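Local coordinates for protein porin (Pseudomonas aeruginosa, PDB 3T24) that forms a beta-barrel channel of the OprD family in the bacterial outer membrane, probably for the uptake of small carboxylates, at residues A[171-176]-A[284-289]; A[179-184]-A[252-257]; A[185-190]-A[215-220]. All coordinates share one frame; numbering follows the deposited sequence.

Contact 1. Residues A[171-176]-A[284-289]; sequences MTITGG and GFAYIN
The ring of Tyr287 carries Thr174 on one of its faces. OG1 of the threonine stands 3.4 Å above the ring plane, displaced toward the rim on the CE1 side, while CB makes a CH-pi contact 4.0 Å from the ring centroid. CG2 lies farther out, over CZ and OH. Threonine suits this place because its methyl group and CB pack on an aromatic surface while its hydroxyl still serves a polar partner. Here that partner is Tyr287 O, which receives both OG1 and the backbone N of Thr174, each at 2.9 Å. The amide N lies almost in line with the carbonyl, and the hydroxyl well above its plane. Tyr287 CB points away from 171-176, but chi1 of 61° sets CG between N and the carbonyl carbon, and the ring comes back against Thr174. Tyr287 OH is hydrogen-bonded to Asp303 OD2.

Two extended loop segments meet here, one from the loop between strands 150-161 and 192-200, the other from the loop between strands 270-280 and 310-319, buried within the barrel fold of this porin. Their pairing is an isolated beta bridge, Ile173 with Ile288, rather than a sheet, and the touching parts diverge by 119°. Asn289 N donates a nearly straight bond, 2.8 Å long, to Thr172 O.

The second flat group, the Asn289 amide, lies alongside the Thr172 side chain, pointing the same way. ND2 makes a weak bond of 3.3 Å to Thr172 OG1, and a water joins OD1 to Gly175 N; an amide can donate and accept at once. Another water links Thr172 N to Asn289 O. Apolar side chains complete the contact: Ile173 CD1 comes to 4.1 Å from Ala286 CB, and Met171 CG meets Ile288 CG2.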
loop_
_atom_site.group_PDB
_atom_site.type_symbol
_atom_site.label_atom_id
_atom_site.label_comp_id
_atom_site.label_asym_id
_atom_site.label_seq_id
_atom_site.Cartn_x
_atom_site.Cartn_y
_atom_site.Cartn_z
ATOM N N MET A 171 -13.276 -6.880 -9.199
ATOM C CA MET A 171 -12.714 -6.786 -7.860
ATOM C C MET A 171 -13.469 -7.617 -6.814
ATOM O O MET A 171 -14.630 -7.998 -7.003
ATOM C CB MET A 171 -12.680 -5.322 -7.426
ATOM C CG MET A 171 -11.727 -4.478 -8.259
ATOM S SD MET A 171 -12.002 -2.704 -8.059
ATOM C CE MET A 171 -13.276 -2.479 -9.294
ATOM N N THR A 172 -12.798 -7.901 -5.708
ATOM C CA THR A 172 -13.475 -8.523 -4.589
ATOM C C THR A 172 -12.955 -7.889 -3.318
ATOM O O THR A 172 -12.179 -6.933 -3.355
ATOM C CB THR A 172 -13.277 -10.070 -4.505
ATOM O OG1 THR A 172 -11.886 -10.396 -4.463
ATOM C CG2 THR A 172 -13.915 -10.798 -5.683
ATOM N N ILE A 173 -13.380 -8.444 -2.191
ATOM C CA ILE A 173 -12.975 -7.922 -0.906
ATOM C C ILE A 173 -11.923 -8.849 -0.307
ATOM O O ILE A 173 -11.911 -10.052 -0.558
ATOM C CB ILE A 173 -14.184 -7.813 0.040
ATOM C CG1 ILE A 173 -13.887 -6.815 1.158
ATOM C CG2 ILE A 173 -14.568 -9.228 0.609
ATOM C CD1 ILE A 173 -15.048 -6.615 2.122
ATOM N N THR A 174 -11.014 -8.295 0.467
ATOM C CA THR A 174 -10.090 -9.148 1.198
ATOM C C THR A 174 -10.860 -9.973 2.226
ATOM O O THR A 174 -11.597 -9.425 3.043
ATOM C CB THR A 174 -9.043 -8.314 1.908
ATOM O OG1 THR A 174 -8.461 -7.398 0.965
ATOM C CG2 THR A 174 -7.943 -9.233 2.522
ATOM N N GLY A 175 -10.702 -11.290 2.185
ATOM C CA GLY A 175 -11.420 -12.146 3.116
ATOM C C GLY A 175 -10.490 -13.062 3.892
ATOM O O GLY A 175 -9.273 -12.912 3.837
ATOM N N GLY A 176 -11.056 -14.017 4.618
ATOM C CA GLY A 176 -10.239 -15.047 5.242
ATOM C C GLY A 176 -9.762 -14.699 6.641
ATOM O O GLY A 176 -10.281 -13.767 7.248
ATOM N N GLY A 284 -13.655 -7.575 10.678
ATOM C CA GLY A 284 -12.462 -6.747 10.568
ATOM C C GLY A 284 -12.539 -5.662 9.467
ATOM O O GLY A 284 -13.590 -5.425 8.850
ATOM N N PHE A 285 -11.419 -4.985 9.236
ATOM C CA PHE A 285 -11.327 -3.907 8.232
ATOM C C PHE A 285 -11.669 -4.323 6.791
ATOM O O PHE A 285 -11.316 -5.419 6.348
ATOM C CB PHE A 285 -9.926 -3.325 8.269
ATOM C CG PHE A 285 -9.766 -2.062 7.475
ATOM C CD1 PHE A 285 -10.481 -0.925 7.811
ATOM C CD2 PHE A 285 -8.882 -2.007 6.401
ATOM C CE1 PHE A 285 -10.333 0.254 7.076
ATOM C CE2 PHE A 285 -8.717 -0.845 5.682
ATOM C CZ PHE A 285 -9.434 0.294 6.015
ATOM N N ALA A 286 -12.364 -3.448 6.072
ATOM C CA ALA A 286 -12.753 -3.718 4.676
ATOM C C ALA A 286 -11.824 -3.051 3.655
ATOM O O ALA A 286 -11.619 -1.825 3.698
ATOM C CB ALA A 286 -14.189 -3.274 4.425
ATOM N N TYR A 287 -11.263 -3.851 2.745
ATOM C CA TYR A 287 -10.435 -3.295 1.649
ATOM C C TYR A 287 -10.354 -4.201 0.425
ATOM O O TYR A 287 -10.510 -5.416 0.538
ATOM C CB TYR A 287 -9.031 -2.880 2.125
ATOM C CG TYR A 287 -8.152 -3.994 2.697
ATOM C CD1 TYR A 287 -7.007 -4.419 2.028
ATOM C CD2 TYR A 287 -8.440 -4.575 3.923
ATOM C CE1 TYR A 287 -6.184 -5.406 2.560
ATOM C CE2 TYR A 287 -7.626 -5.560 4.465
ATOM C CZ TYR A 287 -6.499 -5.976 3.779
ATOM O OH TYR A 287 -5.681 -6.967 4.310
ATOM N N ILE A 288 -10.142 -3.595 -0.745
ATOM C CA ILE A 288 -10.120 -4.351 -2.000
ATOM C C ILE A 288 -9.121 -5.492 -1.918
ATOM O O ILE A 288 -7.996 -5.319 -1.453
ATOM C CB ILE A 288 -9.839 -3.446 -3.256
ATOM C CG1 ILE A 288 -10.998 -2.460 -3.462
ATOM C CG2 ILE A 288 -9.657 -4.274 -4.524
ATOM C CD1 ILE A 288 -10.577 -1.162 -4.105
ATOM N N ASN A 289 -9.559 -6.666 -2.353
ATOM C CA ASN A 289 -8.702 -7.829 -2.341
ATOM C C ASN A 289 -7.502 -7.611 -3.278
ATOM O O ASN A 289 -7.681 -7.303 -4.445
ATOM C CB ASN A 289 -9.489 -9.055 -2.777
ATOM C CG ASN A 289 -8.676 -10.318 -2.667
ATOM O OD1 ASN A 289 -7.904 -10.480 -1.741
ATOM N ND2 ASN A 289 -8.812 -11.195 -3.626
HETATM O O HOH W 1 -9.996 -7.116 -6.111
HETATM O O HOH W 2 -11.483 -6.746 3.585
HETATM O O HOH W 3 -8.922 -12.355 0.304
#

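Contact 2. Residues A[179-184]-A[252-257]; sequences RQIVVR and SNVDNK
Asn253 reaches across to the backbone of 179-184, and its side chain carries most of the polar contact. CB lies 4.1 Å from Val182 O. With chi1 at 68°, CG is set between the residue's own N and carbonyl carbon and comes close to Val182 N. From there the amide divides its work. OD1 accepts from Val182 N at 2.7 Å, the donor standing well above the carbonyl plane, whereas ND2 donates a hydrogen bond to Gln180 O at 3.1 Å, almost in its own amide plane and nearly in line with that carbonyl. Asparagine suits the place because one short amide can serve both a backbone N-H and a backbone C=O two residues apart. ND2 also passes 3.8 Å from Val182 CB. Asn253 N adds a weak bond to Val182 O.

Beyond the amide, Ile181 CG2 packs on Val254 CG2, and Val183 CG2 meets Ser252 CB at 3.6 Å, where the two backbones form a single beta bridge. Ser252 OG bonds to Phe217 O and accepts from Val254 N, an ST turn.

Segment 252-257 leads out of this turn into strand 255-267, beside strand 235-248, while 179-184, from the loop between strands 150-161 and 192-200, meets Ser252 to Val254 at the protein surface.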
loop_
_atom_site.group_PDB
_atom_site.type_symbol
_atom_site.label_atom_id
_atom_site.label_comp_id
_atom_site.label_asym_id
_atom_site.label_seq_id
_atom_site.Cartn_x
_atom_site.Cartn_y
_atom_site.Cartn_z
ATOM N N ARG A 179 -11.136 -12.348 9.926
ATOM C CA ARG A 179 -11.782 -11.085 9.552
ATOM C C ARG A 179 -13.275 -11.263 9.661
ATOM O O ARG A 179 -14.025 -10.321 9.936
ATOM C CB ARG A 179 -11.419 -10.665 8.108
ATOM C CG ARG A 179 -9.960 -10.291 7.907
ATOM C CD ARG A 179 -9.635 -9.898 6.456
ATOM N NE ARG A 179 -8.230 -9.477 6.318
ATOM C CZ ARG A 179 -7.272 -10.310 5.944
ATOM N NH1 ARG A 179 -7.582 -11.564 5.666
ATOM N NH2 ARG A 179 -6.027 -9.907 5.832
ATOM N N GLN A 180 -13.705 -12.488 9.406
ATOM C CA GLN A 180 -15.083 -12.819 9.618
ATOM C C GLN A 180 -15.992 -12.042 8.623
ATOM O O GLN A 180 -17.188 -11.787 8.847
ATOM C CB GLN A 180 -15.315 -12.525 11.075
ATOM C CG GLN A 180 -16.489 -11.777 11.383
ATOM C CD GLN A 180 -17.636 -12.676 11.503
ATOM O OE1 GLN A 180 -17.577 -13.838 11.099
ATOM N NE2 GLN A 180 -18.709 -12.154 12.037
ATOM N N ILE A 181 -15.391 -11.682 7.493
ATOM C CA ILE A 181 -16.131 -11.091 6.390
ATOM C C ILE A 181 -16.810 -12.165 5.547
ATOM O O ILE A 181 -16.190 -13.107 5.068
ATOM C CB ILE A 181 -15.233 -10.243 5.509
ATOM C CG1 ILE A 181 -14.826 -8.982 6.274
ATOM C CG2 ILE A 181 -15.943 -9.921 4.217
ATOM C CD1 ILE A 181 -13.658 -8.287 5.691
ATOM N N VAL A 182 -18.109 -12.029 5.396
ATOM C CA VAL A 182 -18.886 -13.051 4.737
ATOM C C VAL A 182 -19.671 -12.420 3.606
ATOM O O VAL A 182 -20.337 -11.403 3.770
ATOM C CB VAL A 182 -19.859 -13.789 5.738
ATOM C CG1 VAL A 182 -20.820 -14.666 4.986
ATOM C CG2 VAL A 182 -19.057 -14.628 6.733
ATOM N N VAL A 183 -19.627 -13.073 2.465
ATOM C CA VAL A 183 -20.106 -12.484 1.239
ATOM C C VAL A 183 -20.966 -13.503 0.510
ATOM O O VAL A 183 -20.709 -14.711 0.594
ATOM C CB VAL A 183 -18.848 -12.043 0.415
ATOM C CG1 VAL A 183 -18.863 -12.560 -1.002
ATOM C CG2 VAL A 183 -18.640 -10.537 0.499
ATOM N N ARG A 184 -22.004 -13.025 -0.174
ATOM C CA ARG A 184 -22.804 -13.875 -1.047
ATOM C C ARG A 184 -21.904 -14.723 -1.959
ATOM O O ARG A 184 -20.908 -14.240 -2.483
ATOM C CB ARG A 184 -23.757 -13.014 -1.882
ATOM C CG ARG A 184 -24.812 -13.807 -2.636
ATOM C CD ARG A 184 -26.072 -12.977 -2.880
ATOM N NE ARG A 184 -25.884 -11.983 -3.934
ATOM C CZ ARG A 184 -26.355 -12.104 -5.170
ATOM N NH1 ARG A 184 -27.055 -13.181 -5.512
ATOM N NH2 ARG A 184 -26.135 -11.145 -6.063
ATOM N N SER A 252 -22.922 -8.406 1.605
ATOM C CA SER A 252 -21.935 -8.881 2.582
ATOM C C SER A 252 -22.431 -8.641 4.001
ATOM O O SER A 252 -23.545 -8.199 4.189
ATOM C CB SER A 252 -20.604 -8.159 2.414
ATOM O OG SER A 252 -20.715 -6.822 2.854
ATOM N N ASN A 253 -21.583 -8.907 4.994
ATOM C CA ASN A 253 -21.932 -8.643 6.391
ATOM C C ASN A 253 -20.972 -7.617 6.972
ATOM O O ASN A 253 -20.890 -7.449 8.190
ATOM C CB ASN A 253 -21.867 -9.921 7.241
ATOM C CG ASN A 253 -20.433 -10.433 7.407
ATOM O OD1 ASN A 253 -19.547 -10.125 6.582
ATOM N ND2 ASN A 253 -20.196 -11.226 8.456
ATOM N N VAL A 254 -20.230 -6.954 6.092
ATOM C CA VAL A 254 -19.243 -5.980 6.529
ATOM C C VAL A 254 -19.821 -5.006 7.558
ATOM O O VAL A 254 -20.874 -4.408 7.351
ATOM C CB VAL A 254 -18.628 -5.198 5.330
ATOM C CG1 VAL A 254 -17.917 -3.927 5.822
ATOM C CG2 VAL A 254 -17.674 -6.105 4.528
ATOM N N ASP A 255 -19.110 -4.843 8.663
ATOM C CA ASP A 255 -19.537 -3.944 9.732
ATOM C C ASP A 255 -18.340 -3.674 10.642
ATOM O O ASP A 255 -18.005 -4.487 11.516
ATOM C CB ASP A 255 -20.680 -4.569 10.524
ATOM C CG ASP A 255 -20.909 -3.873 11.849
ATOM O OD1 ASP A 255 -20.950 -2.622 11.850
ATOM O OD2 ASP A 255 -21.015 -4.574 12.889
ATOM N N ASN A 256 -17.669 -2.550 10.416
ATOM C CA ASN A 256 -16.381 -2.340 11.048
ATOM C C ASN A 256 -16.087 -0.893 11.350
ATOM O O ASN A 256 -16.387 0.006 10.554
ATOM C CB ASN A 256 -15.266 -2.928 10.156
ATOM C CG ASN A 256 -13.855 -2.597 10.658
ATOM O OD1 ASN A 256 -13.185 -1.687 10.149
ATOM N ND2 ASN A 256 -13.387 -3.363 11.625
ATOM N N LYS A 257 -15.484 -0.677 12.505
ATOM C CA LYS A 257 -14.864 0.601 12.789
ATOM C C LYS A 257 -13.390 0.335 13.058
ATOM O O LYS A 257 -13.035 -0.625 13.742
ATOM C CB LYS A 257 -15.536 1.286 13.979
ATOM C CG LYS A 257 -17.047 1.200 13.937
ATOM C CD LYS A 257 -17.700 2.036 15.036
ATOM C CE LYS A 257 -19.222 1.965 14.967
ATOM N NZ LYS A 257 -19.739 0.578 15.183
#

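Contact 3. Residues A[185-190]-A[215-220]; sequences SGLTSD and DNFYKQ. With SO4 (sulfate ion), chain E.
Leu187 is the first residue of 185-190 to touch the other segment, set against the ring of Phe217. Before it, a sulfate ion, probably from the crystallisation liquor, is modelled near Ser185 N, but its place is doubtful, and Gly186 turns the chain with a positive phi that glycine adopts without strain.

Leu187 then extends its branch with CG anti to the backbone N (chi1 -177°). Leucine and phenylalanine reach toward each other tip to tip: CD2 sits over one ring face, 3.4 Å from the centroid and shifted toward CE2 and CZ, with CZ itself at 3.3 Å. This is a close CH-pi contact. The other methyl, CD1, comes within 4.2 Å of Asn216 CB. A branched aliphatic tip suits the spot, since one methyl can lie on the ring while the second turns away from the ring toward Asn216.

At Thr188 the side chain turns off, its hydroxyl making a weak bond to Met171 O, and its backbone meets the ring edge, with C 3.6 Å from Phe217 CE2. Ser189 points back to the partner segment. Its CB lies 3.6 Å from CE2, and OG comes 3.2 Å from Asp215 O, a bond not settled because another acceptor competes for the proton. OG also accepts from Lys191 N, so a small hydroxyl side chain fits this buried corner.

Asp215 to Phe217 form the turn between strands 205-214 and 218-230; the backbone of Asp215 bonds to Lys191, beside strand 192-200. The loop segment 185-190 packs against this turn just before strand 192-200 begins.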
loop_
_atom_site.group_PDB
_atom_site.type_symbol
_atom_site.label_atom_id
_atom_site.label_comp_id
_atom_site.label_asym_id
_atom_site.label_seq_id
_atom_site.Cartn_x
_atom_site.Cartn_y
_atom_site.Cartn_z
ATOM N N SER A 185 -22.232 -15.994 -2.138
ATOM C CA SER A 185 -21.391 -16.835 -2.982
ATOM C C SER A 185 -21.207 -16.271 -4.408
ATOM O O SER A 185 -22.165 -15.848 -5.051
ATOM C CB SER A 185 -21.964 -18.256 -3.074
ATOM O OG SER A 185 -21.124 -19.097 -3.841
ATOM N N GLY A 186 -19.974 -16.330 -4.906
ATOM C CA GLY A 186 -19.681 -15.938 -6.275
ATOM C C GLY A 186 -19.678 -14.433 -6.486
ATOM O O GLY A 186 -19.557 -13.963 -7.605
ATOM N N LEU A 187 -19.803 -13.659 -5.415
ATOM C CA LEU A 187 -19.991 -12.229 -5.597
ATOM C C LEU A 187 -18.746 -11.524 -6.114
ATOM O O LEU A 187 -17.638 -11.711 -5.608
ATOM C CB LEU A 187 -20.404 -11.572 -4.298
ATOM C CG LEU A 187 -20.670 -10.091 -4.477
ATOM C CD1 LEU A 187 -22.052 -9.911 -5.095
ATOM C CD2 LEU A 187 -20.551 -9.363 -3.165
ATOM N N THR A 188 -18.944 -10.641 -7.068
ATOM C CA THR A 188 -17.827 -9.884 -7.611
ATOM C C THR A 188 -18.323 -8.463 -7.910
ATOM O O THR A 188 -19.521 -8.241 -7.924
ATOM C CB THR A 188 -17.291 -10.628 -8.858
ATOM O OG1 THR A 188 -15.900 -10.369 -9.022
ATOM C CG2 THR A 188 -18.071 -10.257 -10.105
ATOM N N SER A 189 -17.424 -7.502 -8.118
ATOM C CA SER A 189 -17.832 -6.107 -8.379
ATOM C C SER A 189 -17.053 -5.416 -9.511
ATOM O O SER A 189 -15.817 -5.383 -9.502
ATOM C CB SER A 189 -17.622 -5.260 -7.123
ATOM O OG SER A 189 -18.039 -3.915 -7.336
ATOM N N ASP A 190 -17.763 -4.807 -10.447
ATOM C CA ASP A 190 -17.090 -3.975 -11.456
ATOM C C ASP A 190 -17.291 -2.472 -11.230
ATOM O O ASP A 190 -17.223 -1.681 -12.164
ATOM C CB ASP A 190 -17.495 -4.368 -12.883
ATOM C CG ASP A 190 -18.947 -4.084 -13.168
ATOM O OD1 ASP A 190 -19.655 -3.686 -12.212
ATOM O OD2 ASP A 190 -19.376 -4.267 -14.340
ATOM N N ASP A 215 -19.074 -1.708 -5.004
ATOM C CA ASP A 215 -20.491 -1.990 -5.183
ATOM C C ASP A 215 -20.843 -3.403 -4.708
ATOM O O ASP A 215 -20.150 -4.379 -5.042
ATOM C CB ASP A 215 -20.918 -1.756 -6.634
ATOM C CG ASP A 215 -22.399 -1.492 -6.775
ATOM O OD1 ASP A 215 -23.008 -0.877 -5.872
ATOM O OD2 ASP A 215 -22.963 -1.909 -7.800
ATOM N N ASN A 216 -21.918 -3.477 -3.914
ATOM C CA ASN A 216 -22.426 -4.720 -3.323
ATOM C C ASN A 216 -21.617 -5.286 -2.149
ATOM O O ASN A 216 -22.116 -6.132 -1.388
ATOM C CB ASN A 216 -22.694 -5.793 -4.394
ATOM C CG ASN A 216 -23.748 -5.343 -5.401
ATOM O OD1 ASN A 216 -24.764 -4.745 -5.033
ATOM N ND2 ASN A 216 -23.493 -5.596 -6.675
ATOM N N PHE A 217 -20.393 -4.797 -1.974
ATOM C CA PHE A 217 -19.552 -5.266 -0.878
ATOM C C PHE A 217 -19.639 -4.391 0.357
ATOM O O PHE A 217 -20.045 -4.861 1.414
ATOM C CB PHE A 217 -18.092 -5.404 -1.332
ATOM C CG PHE A 217 -17.852 -6.585 -2.213
ATOM C CD1 PHE A 217 -17.388 -7.776 -1.680
ATOM C CD2 PHE A 217 -18.120 -6.517 -3.577
ATOM C CE1 PHE A 217 -17.164 -8.863 -2.485
ATOM C CE2 PHE A 217 -17.912 -7.608 -4.392
ATOM C CZ PHE A 217 -17.420 -8.787 -3.846
ATOM N N TYR A 218 -19.254 -3.123 0.222
ATOM C CA TYR A 218 -19.165 -2.224 1.368
ATOM C C TYR A 218 -19.097 -0.757 0.988
ATOM O O TYR A 218 -18.741 -0.387 -0.150
ATOM C CB TYR A 218 -17.931 -2.572 2.222
ATOM C CG TYR A 218 -16.584 -2.241 1.580
ATOM C CD1 TYR A 218 -16.009 -0.982 1.731
ATOM C CD2 TYR A 218 -15.896 -3.187 0.822
ATOM C CE1 TYR A 218 -14.805 -0.678 1.166
ATOM C CE2 TYR A 218 -14.661 -2.897 0.261
ATOM C CZ TYR A 218 -14.132 -1.635 0.428
ATOM O OH TYR A 218 -12.915 -1.335 -0.125
ATOM N N LYS A 219 -19.435 0.073 1.967
ATOM C CA LYS A 219 -19.216 1.509 1.914
ATOM C C LYS A 219 -18.274 1.829 3.051
ATOM O O LYS A 219 -18.349 1.229 4.124
ATOM C CB LYS A 219 -20.508 2.276 2.174
ATOM C CG LYS A 219 -21.705 1.810 1.409
ATOM C CD LYS A 219 -22.854 2.789 1.585
ATOM C CE LYS A 219 -24.182 2.072 1.510
ATOM N NZ LYS A 219 -24.352 1.163 2.683
ATOM N N GLN A 220 -17.417 2.813 2.850
ATOM C CA GLN A 220 -16.457 3.150 3.876
ATOM C C GLN A 220 -16.246 4.656 3.896
ATOM O O GLN A 220 -16.121 5.288 2.842
ATOM C CB GLN A 220 -15.147 2.434 3.594
ATOM C CG GLN A 220 -14.043 2.656 4.623
ATOM C CD GLN A 220 -12.813 1.831 4.285
ATOM O OE1 GLN A 220 -11.914 2.298 3.587
ATOM N NE2 GLN A 220 -12.790 0.583 4.748
HETATM S S SO4 E . -24.993 -17.646 -0.589
HETATM O O1 SO4 E . -23.949 -17.529 0.435
HETATM O O2 SO4 E . -24.398 -17.632 -1.919
HETATM O O3 SO4 E . -25.675 -18.925 -0.388
HETATM O O4 SO4 E . -25.919 -16.511 -0.533
#

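All three contacts use successive pieces of one long loop, between strands 150-161 and 192-200: 171-176, then 179-184, then 185-190. Their partners follow in the reverse order along the chain, 215-220, 252-257 and 284-289, so contact 3 is nested within contact 2 and contact 2 within contact 1. The centre of contact 1 lies about 9 Å from the centres of contacts 2 and 3, which are about 11 Å apart. The loop therefore lies across the ends of strands 218-230 and 255-267, which flank strand 235-248, and meets the loop after strand 270-280. Together the contacts join this loop to neighbouring loops and strand ends on one side of the barrel.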